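Long-range contact in Cas6b (Methanococcus maripaludis, PDB 4Z7K), which probably cleaves precursor CRISPR RNA as an endoribonuclease that binds non-stem-loop repeats, yielding mature guide RNAs: residues P177-K181 with N207-F212. Residues are numbered along the deposited sequence; the frame is centred on the assembly and turned at random.
Sequences PVKFK and NVSRGF. With nucleotides of chain C.
Phe180 and Phe212, with Val178 against Phe212, join the loop after strand 169-177 to the loop leading into strand 215-217 in the C-terminal RAMP-type domain. Residues 207-212 are probably part of the glycine-rich loop characteristic of Cas6 proteins. The Val178 and Phe212 side chains come from opposite directions, Val178 CG1 3.6 Å from Phe212 CE2. Phe212 CE1 lies obliquely to the Phe180 ring, 4.3 Å from Phe180 CD1. With CG anti to the backbone N (chi1 171°), Phe180 reaches across to Asn207 and the 3-10 turn 208-210 that follows it. Asn207 ND2 sits over one face of the ring, 4.0 Å above the plane and offset toward the rim. Arg210 crosses the phenyl group at about a right angle; Arg210 CD approaches Phe180 CE1 to 3.6 Å and NE lies near the ring plane, with ring and guanidinium planes 69° apart. Replacing Phe180 with an alanine would probably leave Asn207 ND2 and the Arg210 CD-NE shaft without the ring they pack on, the guanidinium less well positioned for its phosphate. Arg210 NH2 forms a salt bridge with that RNA phosphate. Ser209 OG donates to OP2 of DC23 of chain C at 3.1 Å. On the Phe180 side, Lys181 CG rests 3.6 Å from N1 of G10 of chain C. Asn207 N bonds OP2 of G22 of chain C at 3.1 Å, the N-H pointing to the oxygen at 161°.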
loop_
_atom_site.group_PDB
_atom_site.type_symbol
_atom_site.label_atom_id
_atom_site.label_comp_id
_atom_site.label_asym_id
_atom_site.label_seq_id
_atom_site.Cartn_x
_atom_site.Cartn_y
_atom_site.Cartn_z
ATOM N N PRO B 177 12.793 -5.791 -9.800
ATOM C CA PRO B 177 12.271 -6.175 -8.481
ATOM C C PRO B 177 13.012 -5.574 -7.302
ATOM O O PRO B 177 14.238 -5.520 -7.319
ATOM C CB PRO B 177 12.432 -7.700 -8.464
ATOM C CG PRO B 177 13.565 -7.945 -9.325
ATOM C CD PRO B 177 13.458 -6.930 -10.452
ATOM N N VAL B 178 12.256 -5.092 -6.312
ATOM C CA VAL B 178 12.805 -4.530 -5.070
ATOM C C VAL B 178 12.159 -5.152 -3.842
ATOM O O VAL B 178 10.951 -5.123 -3.687
ATOM C CB VAL B 178 12.632 -3.022 -5.020
ATOM C CG1 VAL B 178 12.623 -2.526 -3.579
ATOM C CG2 VAL B 178 13.721 -2.364 -5.835
ATOM N N LYS B 179 12.979 -5.694 -2.958
ATOM C CA LYS B 179 12.451 -6.263 -1.743
ATOM C C LYS B 179 12.558 -5.216 -0.655
ATOM O O LYS B 179 13.615 -4.609 -0.486
ATOM C CB LYS B 179 13.178 -7.550 -1.364
ATOM C CG LYS B 179 13.677 -7.611 0.060
ATOM C CD LYS B 179 13.660 -9.022 0.622
ATOM C CE LYS B 179 14.567 -9.152 1.834
ATOM N NZ LYS B 179 14.643 -10.543 2.359
ATOM N N PHE B 180 11.438 -4.939 0.013
ATOM C CA PHE B 180 11.342 -3.863 1.007
ATOM C C PHE B 180 10.290 -4.183 2.071
ATOM O O PHE B 180 9.117 -4.408 1.735
ATOM C CB PHE B 180 11.000 -2.544 0.319
ATOM C CG PHE B 180 10.670 -1.418 1.266
ATOM C CD1 PHE B 180 11.639 -0.497 1.626
ATOM C CD2 PHE B 180 9.397 -1.254 1.769
ATOM C CE1 PHE B 180 11.344 0.560 2.475
ATOM C CE2 PHE B 180 9.098 -0.204 2.628
ATOM C CZ PHE B 180 10.067 0.699 2.982
ATOM N N LYS B 181 10.677 -4.111 3.346
ATOM C CA LYS B 181 9.804 -4.549 4.436
ATOM C C LYS B 181 9.230 -5.942 4.147
ATOM O O LYS B 181 8.020 -6.148 4.161
ATOM C CB LYS B 181 8.697 -3.533 4.659
ATOM C CG LYS B 181 9.109 -2.366 5.523
ATOM C CD LYS B 181 9.842 -2.863 6.757
ATOM C CE LYS B 181 10.214 -1.724 7.696
ATOM N NZ LYS B 181 10.964 -2.227 8.885
ATOM N N ASN B 207 10.425 6.184 -0.187
ATOM C CA ASN B 207 11.542 5.633 0.579
ATOM C C ASN B 207 12.907 6.190 0.203
ATOM O O ASN B 207 13.928 5.522 0.326
ATOM C CB ASN B 207 11.545 4.129 0.433
ATOM C CG ASN B 207 10.245 3.535 0.863
ATOM O OD1 ASN B 207 9.975 3.410 2.058
ATOM N ND2 ASN B 207 9.393 3.218 -0.104
ATOM N N VAL B 208 12.899 7.464 -0.147
ATOM C CA VAL B 208 14.031 8.168 -0.685
ATOM C C VAL B 208 15.180 8.202 0.312
ATOM O O VAL B 208 16.355 8.238 -0.050
ATOM C CB VAL B 208 13.580 9.575 -1.074
ATOM C CG1 VAL B 208 14.517 10.644 -0.538
ATOM C CG2 VAL B 208 13.387 9.659 -2.576
ATOM N N SER B 209 14.817 8.170 1.579
ATOM C CA SER B 209 15.769 8.163 2.673
ATOM C C SER B 209 16.713 6.965 2.658
ATOM O O SER B 209 17.874 7.094 3.045
ATOM C CB SER B 209 14.995 8.197 3.989
ATOM O OG SER B 209 14.088 7.102 4.060
ATOM N N ARG B 210 16.221 5.805 2.225
ATOM C CA ARG B 210 17.044 4.596 2.228
ATOM C C ARG B 210 17.890 4.513 0.983
ATOM O O ARG B 210 18.656 3.560 0.815
ATOM C CB ARG B 210 16.201 3.326 2.290
ATOM C CG ARG B 210 15.055 3.340 3.239
ATOM C CD ARG B 210 14.559 1.928 3.388
ATOM N NE ARG B 210 13.499 1.848 4.379
ATOM C CZ ARG B 210 13.709 1.542 5.652
ATOM N NH1 ARG B 210 14.942 1.287 6.079
ATOM N NH2 ARG B 210 12.690 1.481 6.499
ATOM N N GLY B 211 17.758 5.514 0.118
ATOM C CA GLY B 211 18.587 5.582 -1.062
ATOM C C GLY B 211 17.898 5.275 -2.377
ATOM O O GLY B 211 18.556 5.250 -3.422
ATOM N N PHE B 212 16.598 5.003 -2.335
ATOM C CA PHE B 212 15.861 4.676 -3.546
ATOM C C PHE B 212 15.620 5.927 -4.380
ATOM O O PHE B 212 15.554 7.038 -3.845
ATOM C CB PHE B 212 14.524 4.017 -3.214
ATOM C CG PHE B 212 14.644 2.631 -2.656
ATOM C CD1 PHE B 212 14.703 2.417 -1.300
ATOM C CD2 PHE B 212 14.674 1.539 -3.488
ATOM C CE1 PHE B 212 14.800 1.138 -0.784
ATOM C CE2 PHE B 212 14.769 0.270 -2.977
ATOM C CZ PHE B 212 14.833 0.070 -1.621
ATOM P P DC C 23 11.074 7.720 6.108
ATOM O OP1 DC C 23 12.336 8.105 6.765
ATOM O OP2 DC C 23 11.131 6.965 4.825
ATOM O "O5'" DC C 23 10.178 6.890 7.128
ATOM C "C5'" DC C 23 10.520 6.850 8.465
ATOM C "C4'" DC C 23 10.117 5.524 9.021
ATOM O "O4'" DC C 23 8.765 5.281 8.633
ATOM C "C3'" DC C 23 10.921 4.361 8.472
ATOM O "O3'" DC C 23 12.087 4.159 9.302
ATOM C "C2'" DC C 23 9.928 3.203 8.546
ATOM C "C1'" DC C 23 8.575 3.911 8.377
ATOM N N1 DC C 23 8.003 3.786 7.040
ATOM C C2 DC C 23 7.390 2.593 6.664
ATOM O O2 DC C 23 7.334 1.657 7.472
ATOM N N3 DC C 23 6.863 2.497 5.426
ATOM C C4 DC C 23 6.934 3.518 4.577
ATOM N N4 DC C 23 6.391 3.356 3.365
ATOM C C5 DC C 23 7.562 4.748 4.936
ATOM C C6 DC C 23 8.082 4.837 6.170
ATOM P P G C 10 -1.143 -4.163 0.634
ATOM O OP1 G C 10 -1.521 -5.308 1.513
ATOM O OP2 G C 10 -1.952 -3.966 -0.592
ATOM O "O5'" G C 10 -1.220 -2.745 1.364
ATOM C "C5'" G C 10 -0.330 -2.403 2.410
ATOM C "C4'" G C 10 0.139 -3.620 3.179
ATOM O "O4'" G C 10 1.464 -4.003 2.720
ATOM C "C3'" G C 10 0.266 -3.417 4.682
ATOM O "O3'" G C 10 -0.966 -3.747 5.327
ATOM C "C2'" G C 10 1.470 -4.288 5.058
ATOM O "O2'" G C 10 1.099 -5.649 5.208
ATOM C "C1'" G C 10 2.330 -4.181 3.804
ATOM N N9 G C 10 3.160 -2.974 3.795
ATOM C C8 G C 10 3.099 -2.093 2.743
ATOM N N7 G C 10 3.859 -1.061 2.872
ATOM C C5 G C 10 4.458 -1.298 4.089
ATOM C C6 G C 10 5.392 -0.486 4.729
ATOM O O6 G C 10 5.807 0.570 4.255
ATOM N N1 G C 10 5.801 -1.017 5.959
ATOM C C2 G C 10 5.338 -2.209 6.488
ATOM N N2 G C 10 5.836 -2.577 7.687
ATOM N N3 G C 10 4.441 -2.986 5.877
ATOM C C4 G C 10 4.057 -2.470 4.688
ATOM P P G C 22 8.700 9.527 1.212
ATOM O OP1 G C 22 10.136 9.906 1.067
ATOM O OP2 G C 22 8.328 8.110 0.986
ATOM O "O5'" G C 22 8.167 9.838 2.686
ATOM C "C5'" G C 22 8.785 10.801 3.535
ATOM C "C4'" G C 22 8.499 10.505 4.988
ATOM O "O4'" G C 22 7.064 10.526 5.204
ATOM C "C3'" G C 22 8.945 9.125 5.470
ATOM O "O3'" G C 22 10.283 9.110 5.941
ATOM C "C2'" G C 22 7.948 8.793 6.563
ATOM O "O2'" G C 22 8.346 9.411 7.777
ATOM C "C1'" G C 22 6.676 9.452 6.034
ATOM N N9 G C 22 5.895 8.523 5.197
ATOM C C8 G C 22 5.548 8.779 3.897
ATOM N N7 G C 22 4.865 7.830 3.336
ATOM C C5 G C 22 4.762 6.880 4.330
ATOM C C6 G C 22 4.119 5.630 4.280
ATOM O O6 G C 22 3.513 5.134 3.324
ATOM N N1 G C 22 4.221 4.956 5.489
ATOM C C2 G C 22 4.855 5.434 6.603
ATOM N N2 G C 22 4.835 4.615 7.662
ATOM N N3 G C 22 5.466 6.609 6.657
ATOM C C4 G C 22 5.382 7.281 5.491
#